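Local coordinates for protein flavodoxin (Fusobacterium nucleatum, PDB 6OHK) that probably serves as a low-potential electron donor to several redox enzymes, carrying the electrons on a bound flavin mononucleotide, at residues 58-61 / 62-65; 106-109 / 110-114; 133-137 / 138-142. The protein carries 1 engineered substitution. All coordinates share one frame; numbering follows the deposited sequence.

Contact 1. Residues 58-61 / 62-65. With FMN (flavin mononucleotide), chain B.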
# COMPACT_ATOMS: atom_id res chain seq x y z
N THR A 58 2.13 5.75 -8.42
CA THR A 58 3.17 5.24 -9.31
C THR A 58 3.59 6.34 -10.26
O THR A 58 2.74 7.06 -10.82
CB THR A 58 2.60 4.10 -10.12
OG1 THR A 58 1.80 3.26 -9.29
CG2 THR A 58 3.67 3.35 -10.89
N TYR A 59 4.89 6.44 -10.47
CA TYR A 59 5.48 7.40 -11.39
C TYR A 59 6.66 6.74 -12.06
O TYR A 59 7.10 5.65 -11.68
CB TYR A 59 5.93 8.67 -10.64
CG TYR A 59 4.76 9.53 -10.22
CD1 TYR A 59 4.10 10.30 -11.15
CD2 TYR A 59 4.25 9.50 -8.92
CE1 TYR A 59 3.01 11.04 -10.80
CE2 TYR A 59 3.17 10.26 -8.58
CZ TYR A 59 2.55 11.03 -9.51
OH TYR A 59 1.44 11.81 -9.27
N GLN A 60 7.20 7.38 -13.11
CA GLN A 60 8.50 6.96 -13.69
C GLN A 60 8.50 5.49 -14.11
O GLN A 60 9.42 4.72 -13.80
CB GLN A 60 9.64 7.23 -12.71
CG GLN A 60 9.87 8.67 -12.38
CD GLN A 60 10.56 9.42 -13.50
OE1 GLN A 60 11.47 8.89 -14.15
NE2 GLN A 60 10.14 10.65 -13.74
N VAL A 61 7.46 5.07 -14.81
CA VAL A 61 7.39 3.73 -15.38
C VAL A 61 7.47 2.68 -14.29
O VAL A 61 8.34 1.80 -14.28
CB VAL A 61 8.46 3.49 -16.47
CG1 VAL A 61 8.02 2.34 -17.36
CG2 VAL A 61 8.70 4.74 -17.29
N GLY A 62 6.52 2.74 -13.38
CA GLY A 62 6.35 1.70 -12.40
C GLY A 62 7.11 1.88 -11.10
O GLY A 62 7.13 0.96 -10.28
N GLU A 63 7.68 3.04 -10.86
CA GLU A 63 8.32 3.31 -9.58
C GLU A 63 7.30 3.81 -8.57
O GLU A 63 6.22 4.28 -8.92
CB GLU A 63 9.42 4.36 -9.72
CG GLU A 63 10.60 3.88 -10.55
CD GLU A 63 11.74 4.88 -10.59
OE1 GLU A 63 11.63 5.97 -10.01
OE2 GLU A 63 12.76 4.58 -11.25
N ALA A 64 7.67 3.73 -7.30
CA ALA A 64 6.92 4.43 -6.26
C ALA A 64 7.22 5.92 -6.34
O ALA A 64 8.09 6.37 -7.09
CB ALA A 64 7.31 3.86 -4.89
N HIS A 65 6.51 6.71 -5.56
CA HIS A 65 6.82 8.13 -5.45
C HIS A 65 8.27 8.30 -4.99
O HIS A 65 8.80 7.47 -4.26
CB HIS A 65 5.86 8.71 -4.42
CG HIS A 65 5.97 10.20 -4.22
ND1 HIS A 65 6.95 10.79 -3.47
CD2 HIS A 65 5.15 11.19 -4.64
CE1 HIS A 65 6.76 12.09 -3.45
NE2 HIS A 65 5.67 12.36 -4.16
N1 FMN B . 0.26 5.22 -12.95
C2 FMN B . 0.63 3.87 -13.06
O2 FMN B . -0.12 3.00 -12.76
N3 FMN B . 1.94 3.58 -13.57
C4 FMN B . 2.86 4.51 -13.97
O4 FMN B . 3.93 4.13 -14.38
C4A FMN B . 2.45 5.87 -13.88
N5 FMN B . 3.34 6.86 -14.28
C5A FMN B . 2.84 8.19 -14.22
C6 FMN B . 3.65 9.22 -14.74
C7 FMN B . 3.21 10.53 -14.69
C7M FMN B . 4.22 11.56 -15.22
C8 FMN B . 1.94 10.83 -14.22
C8M FMN B . 1.52 12.28 -14.14
C9 FMN B . 1.14 9.81 -13.71
C9A FMN B . 1.58 8.51 -13.74
N10 FMN B . 0.73 7.46 -13.20
C10 FMN B . 1.17 6.16 -13.34
C1' FMN B . -0.60 7.77 -12.66
C2' FMN B . -0.49 8.32 -11.20
O2' FMN B . 0.13 7.40 -10.33
C3' FMN B . -1.92 8.57 -10.67
O3' FMN B . -2.45 9.65 -11.41
C4' FMN B . -2.05 8.83 -9.17
O4' FMN B . -3.44 8.89 -8.85
C5' FMN B . -1.37 10.12 -8.73
O5' FMN B . -1.40 10.16 -7.31
P FMN B . -1.00 11.50 -6.53
O1P FMN B . -1.19 11.13 -5.08
O2P FMN B . 0.41 11.90 -6.84
O3P FMN B . -1.98 12.60 -6.98
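Y59 and E63 form a hydrogen-bonded antiparallel pair that closes a tight turn at the end of strand 51-59, wrapped against FMN. Y59 N donates to E63 O at 3.0 Å, and E63 N returns a bond to Y59 O at 2.8 Å, nearly in line with that C=O but bent at the hydrogen. Beyond the pair, Q60 and E63 brush past each other outside the turn, with E63 OE1 3.6 Å from Q60 CB and the amide and carboxylate planes 49° apart. G62 sits at phi 91°, where a CB would run into V61 O; from there its N-H reaches FMN O4 at 3.1 Å. The ribityl hydroxyl O2' is held twice by the backbone of T58: it donates to T58 O at 2.7 Å and accepts from T58 N. With T58 CG2 set opposite the backbone N, this methyl lies 3.2 Å from FMN N3, while OG1 bonds to L90 O. Y59 swings its CG beside its own N (chi1 -74°); the ring, steeply inclined, brings its CD1-CE1 edge over the face of the flavin's dimethylbenzene ring, CE1 3.6 Å from FMN C8. The phenol OH donates to FMN O2P at 2.6 Å, in the ring plane. Strand end and turn thus touch flavin, ribityl chain and phosphate, with further bonds from T13, T15, T17, T18, S99 and E148: a flavin-binding loop of the flavodoxin fold.

Contact 2. Residues 106-109 / 110-114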
# COMPACT_ATOMS: atom_id res chain seq x y z
N TYR A 106 8.31 -2.40 -5.28
CA TYR A 106 9.52 -2.02 -4.54
C TYR A 106 9.34 -2.22 -3.04
O TYR A 106 10.26 -2.67 -2.35
CB TYR A 106 9.90 -0.58 -4.84
CG TYR A 106 10.36 -0.41 -6.25
CD1 TYR A 106 9.47 -0.09 -7.27
CD2 TYR A 106 11.70 -0.59 -6.58
CE1 TYR A 106 9.88 -0.01 -8.56
CE2 TYR A 106 12.12 -0.48 -7.90
CZ TYR A 106 11.20 -0.18 -8.87
OH TYR A 106 11.62 -0.07 -10.19
N LEU A 107 8.15 -1.90 -2.52
CA LEU A 107 7.87 -2.05 -1.11
C LEU A 107 7.72 -3.52 -0.75
O LEU A 107 8.27 -3.99 0.26
CB LEU A 107 6.62 -1.25 -0.76
CG LEU A 107 6.66 0.22 -1.17
CD1 LEU A 107 5.37 0.91 -0.71
CD2 LEU A 107 7.85 0.95 -0.58
N TYR A 108 6.97 -4.27 -1.56
CA TYR A 108 6.75 -5.69 -1.33
C TYR A 108 8.07 -6.43 -1.17
O TYR A 108 8.25 -7.22 -0.24
CB TYR A 108 5.99 -6.28 -2.52
CG TYR A 108 5.71 -7.76 -2.41
CD1 TYR A 108 6.59 -8.72 -2.89
CD2 TYR A 108 4.55 -8.20 -1.82
CE1 TYR A 108 6.29 -10.09 -2.78
CE2 TYR A 108 4.24 -9.53 -1.71
CZ TYR A 108 5.11 -10.47 -2.19
OH TYR A 108 4.76 -11.82 -2.07
N ASP A 109 8.98 -6.22 -2.11
CA ASP A 109 10.19 -7.03 -2.11
C ASP A 109 11.01 -6.79 -0.85
O ASP A 109 11.60 -7.74 -0.30
CB ASP A 109 11.03 -6.72 -3.33
CG ASP A 109 10.49 -7.37 -4.62
OD1 ASP A 109 9.60 -8.21 -4.58
OD2 ASP A 109 11.02 -7.00 -5.70
N ILE A 110 11.02 -5.56 -0.36
CA ILE A 110 11.76 -5.25 0.87
C ILE A 110 11.08 -5.86 2.09
O ILE A 110 11.75 -6.47 2.93
CB ILE A 110 11.94 -3.73 1.02
CG1 ILE A 110 12.90 -3.23 -0.06
CG2 ILE A 110 12.45 -3.40 2.42
CD1 ILE A 110 12.92 -1.75 -0.28
N VAL A 111 9.76 -5.71 2.22
CA VAL A 111 9.06 -6.27 3.36
C VAL A 111 9.32 -7.76 3.45
O VAL A 111 9.63 -8.30 4.52
CB VAL A 111 7.55 -5.96 3.27
CG1 VAL A 111 6.80 -6.70 4.34
CG2 VAL A 111 7.33 -4.48 3.38
N VAL A 112 9.20 -8.46 2.32
CA VAL A 112 9.34 -9.91 2.35
C VAL A 112 10.78 -10.31 2.64
O VAL A 112 11.04 -11.21 3.45
CB VAL A 112 8.80 -10.54 1.05
CG1 VAL A 112 9.12 -12.01 0.98
CG2 VAL A 112 7.28 -10.32 0.96
N LYS A 113 11.74 -9.65 2.01
CA LYS A 113 13.14 -10.00 2.24
C LYS A 113 13.55 -9.78 3.68
O LYS A 113 14.42 -10.51 4.19
CB LYS A 113 14.03 -9.16 1.31
CG LYS A 113 15.53 -9.22 1.54
CD LYS A 113 16.24 -8.28 0.56
CE LYS A 113 17.75 -8.35 0.71
NZ LYS A 113 18.43 -7.60 -0.39
N LYS A 114 12.97 -8.78 4.35
CA LYS A 114 13.30 -8.46 5.72
C LYS A 114 12.39 -9.12 6.74
O LYS A 114 12.38 -8.72 7.91
CB LYS A 114 13.34 -6.95 5.91
CG LYS A 114 14.42 -6.25 5.08
CD LYS A 114 15.83 -6.88 5.23
CE LYS A 114 16.31 -6.97 6.67
NZ LYS A 114 16.42 -5.67 7.36
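Y108 and V112, one turn apart in helix 103-113, make the chief side-chain contact of this helix segment, which belongs to the beta-alpha-beta unit of strands 84-90 and 117-118. The methyl CG2 of V112 lies over one face of the Y108 ring as a CH-pi contact, 4.0 Å from the centroid, 16° off the normal and displaced toward the rim near CZ. Y108 reaches this place because its CG stands opposite the backbone N (chi1 180°), which lays the ring along the helix toward the next turn. Regular i to i+4 bonds hold the backbone beneath: V111 N to L107 O, V112 N to Y108 O and K113 N to D109 O, each 3.0 Å. Side chains also press on carbonyls of the preceding turn, V111 CG2 on L107 O at 3.3 Å and I110 CD1 on Y106 O at 3.5 Å. D109 and K113 find their charged partners outside the segments: D109 OD1 makes a salt bridge with R105 and K113 NZ one with E76. Around the helix, I110 and L107 pack on L75 of helix 72-77, L107 and V111 meet L87 and V85 of strand 84-90, and Y108, V111 and V112 all rest on V118 of strand 117-118.

Contact 3. Residues 133-137 / 138-142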
# COMPACT_ATOMS: atom_id res chain seq x y z
N SER A 133 4.09 -6.30 -13.19
CA SER A 133 5.12 -6.73 -12.26
C SER A 133 4.60 -6.83 -10.84
O SER A 133 5.40 -7.05 -9.92
CB SER A 133 6.28 -5.76 -12.29
OG SER A 133 6.88 -5.73 -13.58
N ILE A 134 3.29 -6.72 -10.62
CA ILE A 134 2.75 -6.73 -9.26
C ILE A 134 1.80 -7.88 -9.01
O ILE A 134 0.91 -7.79 -8.16
CB ILE A 134 2.11 -5.38 -8.87
CG1 ILE A 134 0.97 -4.98 -9.81
CG2 ILE A 134 3.18 -4.31 -8.78
CD1 ILE A 134 -0.03 -4.11 -9.14
N ILE A 135 1.99 -9.00 -9.71
CA ILE A 135 1.27 -10.24 -9.43
C ILE A 135 2.17 -11.27 -8.75
O ILE A 135 3.32 -11.49 -9.15
CB ILE A 135 0.64 -10.80 -10.72
CG1 ILE A 135 -0.57 -9.95 -11.11
CG2 ILE A 135 0.23 -12.28 -10.55
CD1 ILE A 135 -1.28 -10.44 -12.39
N GLU A 136 1.64 -11.88 -7.71
CA GLU A 136 2.18 -13.07 -7.08
C GLU A 136 1.04 -14.03 -6.82
O GLU A 136 -0.06 -13.61 -6.46
CB GLU A 136 2.88 -12.82 -5.74
CG GLU A 136 4.15 -11.99 -5.81
CD GLU A 136 5.34 -12.66 -6.49
OE1 GLU A 136 6.23 -11.94 -6.96
OE2 GLU A 136 5.40 -13.91 -6.54
N ASN A 137 1.29 -15.31 -7.08
CA ASN A 137 0.27 -16.33 -6.87
C ASN A 137 -1.05 -15.98 -7.55
O ASN A 137 -2.13 -16.21 -7.02
CB ASN A 137 0.05 -16.58 -5.38
CG ASN A 137 -0.61 -17.89 -5.11
OD1 ASN A 137 -0.40 -18.85 -5.85
ND2 ASN A 137 -1.41 -17.95 -4.05
N GLY A 138 -0.97 -15.41 -8.74
CA GLY A 138 -2.15 -15.11 -9.51
C GLY A 138 -2.96 -13.91 -9.08
O GLY A 138 -4.03 -13.67 -9.66
N LYS A 139 -2.49 -13.14 -8.09
CA LYS A 139 -3.23 -12.01 -7.55
C LYS A 139 -2.33 -10.78 -7.54
O LYS A 139 -1.11 -10.90 -7.51
CB LYS A 139 -3.70 -12.29 -6.14
CG LYS A 139 -4.82 -13.35 -6.10
CD LYS A 139 -5.46 -13.45 -4.72
CE LYS A 139 -6.62 -14.42 -4.73
NZ LYS A 139 -7.23 -14.55 -3.38
N PHE A 140 -2.94 -9.60 -7.54
CA PHE A 140 -2.17 -8.41 -7.23
C PHE A 140 -1.68 -8.46 -5.78
O PHE A 140 -2.41 -8.89 -4.89
CB PHE A 140 -3.03 -7.17 -7.42
CG PHE A 140 -3.28 -6.77 -8.84
CD1 PHE A 140 -2.29 -6.83 -9.83
CD2 PHE A 140 -4.53 -6.25 -9.18
CE1 PHE A 140 -2.55 -6.41 -11.13
CE2 PHE A 140 -4.78 -5.83 -10.49
CZ PHE A 140 -3.80 -5.90 -11.44
N ILE A 141 -0.45 -7.99 -5.57
CA ILE A 141 0.21 -8.06 -4.27
C ILE A 141 -0.29 -7.01 -3.27
O ILE A 141 0.25 -6.93 -2.16
CB ILE A 141 1.73 -7.99 -4.42
CG1 ILE A 141 2.19 -6.66 -5.06
CG2 ILE A 141 2.22 -9.21 -5.20
CD1 ILE A 141 3.63 -6.56 -5.37
N GLY A 142 -1.32 -6.25 -3.62
CA GLY A 142 -1.92 -5.29 -2.72
C GLY A 142 -3.19 -4.77 -3.33
O GLY A 142 -3.68 -5.29 -4.34
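E136 and K139 face each other as the hydrogen-bonded pair of a beta hairpin with a two-residue type I' turn, N137-G138. E136 N bonds to K139 O at 2.9 Å, while K139 N approaches E136 O at 3.0 Å from above the carbonyl plane. Both turn residues have positive phi, as type I' requires, and G138 meets this without a side chain. One step from the turn, I135 and F140 form the non-hydrogen-bonded pair, their side chains diverging from one another; even so I135 CG1 comes within 3.8 Å of F140 CD1. The same ring carbon touches I134 CD1 at 3.6 Å, so two isoleucines bear on one corner of the phenylalanine, and its ring edge points at I134 O. That oxygen also accepts I141 N at 2.9 Å, adding a bond beyond the I135-F140 pair. I141 holds its CG1 wedged between the backbone N and the carbonyl carbon (chi1 62°), which lets its two branches straddle different neighbours: CD1 lies against I134 CB, nearly at right angles to that side chain, and CG2 turns toward E136. Farther out, F140 makes an edge-to-face contact with Y127, I134 and I141 pack on I104 of helix 103-113, and the bent E136 chain ends in a salt bridge from OE1 to R105. The hairpin's first arm and turn probably form the end of the insertion that splits the last sheet strand in long-chain flavodoxins, leading into 139-145. Its tightest side-chain approach joins I141 CG2 to E136 CG at 3.4 Å.

Going from the N terminus, contact 1 closes the turn between strand 51-59 and strand 63-64, contact 2 spans successive turns of helix 103-113, and contact 3 closes the hairpin between strands 135-136 and 139-145. All are local and follow in series; none nests in or crosses another. The helix is the middle piece. Near its start Y106 CE1 packs on G62 O (3.4 Å) beside the flavin loop, and farther along Y108 CB meets I141 CD1 (3.7 Å). R105, just before contact 2, holds both D109 and E136. Contacts 1 and 3 do not touch, their nearest atoms about 7 Å apart, but both reach the same sheet.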